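Local coordinates for Ras-related protein Rab-7L1 (Homo sapiens, PDB 6HH2) that binds GDP and GTP as a Rab-family small GTPase in vesicle trafficking, and recruits the kinase LRRK2 to the Golgi and stimulates it, at residues Val88-Val93 and Leu124-Lys129. The protein carries 4 engineered substitutions. Sequence-based numbering, arbitrary orientation. Where two conformers were deposited one is given.
Sequences VIMFDV and LLLANK. With GDP (guanosine-5'-diphosphate), chain B.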
loop_
_atom_site.group_PDB
_atom_site.type_symbol
_atom_site.label_atom_id
_atom_site.label_comp_id
_atom_site.label_asym_id
_atom_site.label_seq_id
_atom_site.Cartn_x
_atom_site.Cartn_y
_atom_site.Cartn_z
ATOM N N VAL A 88 -1.486 1.442 -1.348
ATOM C CA VAL A 88 -1.449 1.490 0.103
ATOM C C VAL A 88 -0.738 2.773 0.437
ATOM O O VAL A 88 0.434 2.952 0.045
ATOM C CB VAL A 88 -0.648 0.321 0.644
ATOM C CG1 VAL A 88 -0.505 0.400 2.163
ATOM C CG2 VAL A 88 -1.343 -1.020 0.302
ATOM N N ILE A 89 -1.418 3.738 1.029
ATOM C CA ILE A 89 -0.871 5.046 1.389
ATOM C C ILE A 89 -0.636 5.065 2.887
ATOM O O ILE A 89 -1.606 4.937 3.668
ATOM C CB ILE A 89 -1.775 6.191 0.932
ATOM C CG1 ILE A 89 -1.998 6.066 -0.592
ATOM C CG2 ILE A 89 -1.135 7.547 1.339
ATOM C CD1 ILE A 89 -2.741 7.237 -1.245
ATOM N N MET A 90 0.616 5.114 3.306
ATOM C CA MET A 90 0.997 4.980 4.705
ATOM C C MET A 90 1.371 6.308 5.299
ATOM O O MET A 90 1.985 7.132 4.620
ATOM C CB MET A 90 2.183 4.022 4.882
ATOM C CG MET A 90 1.913 2.636 4.350
ATOM S SD MET A 90 3.268 1.467 4.672
ATOM C CE MET A 90 3.775 1.890 6.370
ATOM N N PHE A 91 0.966 6.517 6.540
ATOM C CA PHE A 91 1.446 7.620 7.340
ATOM C C PHE A 91 1.852 7.127 8.725
ATOM O O PHE A 91 1.549 6.005 9.135
ATOM C CB PHE A 91 0.490 8.832 7.328
ATOM C CG PHE A 91 -0.733 8.664 8.167
ATOM C CD1 PHE A 91 -1.865 7.985 7.660
ATOM C CD2 PHE A 91 -0.753 9.160 9.486
ATOM C CE1 PHE A 91 -2.992 7.815 8.466
ATOM C CE2 PHE A 91 -1.888 9.013 10.288
ATOM C CZ PHE A 91 -3.018 8.366 9.771
ATOM N N ASP A 92 2.579 7.974 9.444
ATOM C CA ASP A 92 2.977 7.729 10.828
ATOM C C ASP A 92 2.028 8.499 11.748
ATOM O O ASP A 92 1.969 9.735 11.686
ATOM C CB ASP A 92 4.429 8.227 10.936
ATOM C CG ASP A 92 5.018 8.179 12.357
ATOM O OD1 ASP A 92 4.309 7.914 13.347
ATOM O OD2 ASP A 92 6.237 8.497 12.455
ATOM N N VAL A 93 1.249 7.759 12.576
ATOM C CA VAL A 93 0.292 8.428 13.474
ATOM C C VAL A 93 0.884 9.491 14.390
ATOM O O VAL A 93 0.167 10.371 14.876
ATOM C CB VAL A 93 -0.528 7.435 14.331
ATOM C CG1 VAL A 93 -1.453 6.626 13.479
ATOM C CG2 VAL A 93 0.392 6.557 15.216
ATOM N N LEU A 124 -5.954 2.273 0.168
ATOM C CA LEU A 124 -6.076 1.877 1.570
ATOM C C LEU A 124 -5.125 2.747 2.377
ATOM O O LEU A 124 -3.920 2.782 2.091
ATOM C CB LEU A 124 -5.695 0.405 1.703
ATOM C CG LEU A 124 -5.586 -0.060 3.134
ATOM C CD1 LEU A 124 -6.950 0.100 3.920
ATOM C CD2 LEU A 124 -5.141 -1.524 3.124
ATOM N N LEU A 125 -5.657 3.536 3.294
ATOM C CA LEU A 125 -4.867 4.413 4.148
ATOM C C LEU A 125 -4.461 3.658 5.420
ATOM O O LEU A 125 -5.338 3.172 6.138
ATOM C CB LEU A 125 -5.694 5.648 4.458
ATOM C CG LEU A 125 -5.029 6.695 5.377
ATOM C CD1 LEU A 125 -3.862 7.396 4.650
ATOM C CD2 LEU A 125 -6.077 7.775 5.822
ATOM N N LEU A 126 -3.149 3.520 5.664
ATOM C CA LEU A 126 -2.651 2.835 6.850
ATOM C C LEU A 126 -2.075 3.852 7.835
ATOM O O LEU A 126 -1.080 4.537 7.527
ATOM C CB LEU A 126 -1.592 1.794 6.515
ATOM C CG LEU A 126 -2.032 0.649 5.592
ATOM C CD1 LEU A 126 -0.942 -0.386 5.583
ATOM C CD2 LEU A 126 -3.310 -0.023 6.090
ATOM N N ALA A 127 -2.695 3.930 9.004
ATOM C CA ALA A 127 -2.230 4.761 10.119
ATOM C C ALA A 127 -1.235 3.896 10.873
ATOM O O ALA A 127 -1.591 3.178 11.830
ATOM C CB ALA A 127 -3.442 5.137 10.984
ATOM N N ASN A 128 0.015 3.976 10.435
ATOM C CA ASN A 128 1.042 3.062 10.941
ATOM C C ASN A 128 1.711 3.624 12.194
ATOM O O ASN A 128 1.575 4.803 12.526
ATOM C CB ASN A 128 2.080 2.723 9.840
ATOM C CG ASN A 128 2.964 1.546 10.238
ATOM O OD1 ASN A 128 2.473 0.551 10.751
ATOM N ND2 ASN A 128 4.286 1.676 10.022
ATOM N N LYS A 129 2.483 2.755 12.866
ATOM C CA LYS A 129 3.125 3.037 14.161
ATOM C C LYS A 129 2.096 3.252 15.270
ATOM O O LYS A 129 2.324 4.035 16.198
ATOM C CB LYS A 129 4.147 4.190 14.108
ATOM C CG LYS A 129 5.131 4.133 12.912
ATOM C CD LYS A 129 6.387 4.900 13.246
ATOM C CE LYS A 129 7.231 4.940 11.981
ATOM N NZ LYS A 129 8.555 5.663 12.307
HETATM P PB GDP B . 10.203 4.083 5.086
HETATM O O1B GDP B . 8.796 4.511 4.891
HETATM O O2B GDP B . 11.185 5.205 5.113
HETATM O O3B GDP B . 10.625 2.955 4.166
HETATM O O3A GDP B . 10.221 3.514 6.625
HETATM P PA GDP B . 11.021 2.271 7.218
HETATM O O1A GDP B . 10.344 0.963 6.897
HETATM O O2A GDP B . 12.485 2.412 6.826
HETATM O "O5'" GDP B . 10.872 2.507 8.786
HETATM C "C5'" GDP B . 11.402 3.664 9.416
HETATM C "C4'" GDP B . 11.620 3.375 10.898
HETATM O "O4'" GDP B . 10.307 3.179 11.520
HETATM C "C3'" GDP B . 12.356 2.064 11.085
HETATM O "O3'" GDP B . 13.192 2.255 12.239
HETATM C "C2'" GDP B . 11.258 1.064 11.390
HETATM O "O2'" GDP B . 11.752 0.024 12.223
HETATM C "C1'" GDP B . 10.295 1.932 12.150
HETATM N N9 GDP B . 8.920 1.430 12.072
HETATM C C8 GDP B . 8.288 0.980 10.950
HETATM N N7 GDP B . 6.998 0.619 11.247
HETATM C C5 GDP B . 6.831 0.861 12.569
HETATM C C6 GDP B . 5.740 0.698 13.526
HETATM O O6 GDP B . 4.646 0.215 13.179
HETATM N N1 GDP B . 5.988 1.087 14.783
HETATM C C2 GDP B . 7.149 1.574 15.249
HETATM N N2 GDP B . 7.308 1.909 16.589
HETATM N N3 GDP B . 8.207 1.709 14.414
HETATM C C4 GDP B . 8.064 1.374 13.114
HETATM O O HOH W 1 8.266 7.968 14.039
#
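K129 NZ, beside D92, is held by several partners. It donates to GDP O4' at 3.1 Å and to a water, and the backbone oxygen of A20 takes a further bond. The same water donates to D92 OD2. The direct D92 OD2 to K129 NZ salt bridge is long, at 3.7 Å. The K129 chain, extended beyond CG, reaches the ribose oxygen with CG on the guanine and CD against the D92 carboxylate. T94 OG1 hydrogen-bonds D92 OD1.

N128 and K129 begin the NKxD motif of Ras-family GTPases, with D131 bonded to GDP. N128 OD1 accepts from T157 and V159, and ND2 binds V21 O, so the amide ties nucleotide-binding loops together. ND2 lies 3.2 Å from GDP N7.

Behind this site, 88-92 and 124-128 run parallel in register, joined through helix 96-112 as a beta-alpha-beta unit. Four backbone bonds join the strands. A fifth continues past them from V93 N to N128 O, with an N-H...O angle of 177°. A127 CA sits over one F91 ring face, 3.9 Å from its centroid, and L125 CD1 meets the ring edge. Across the sheet from F91, V88 CG1 touches L126 CD1. The nearby D92 carboxylate and the acceptors round NZ probably favour a protonated K129.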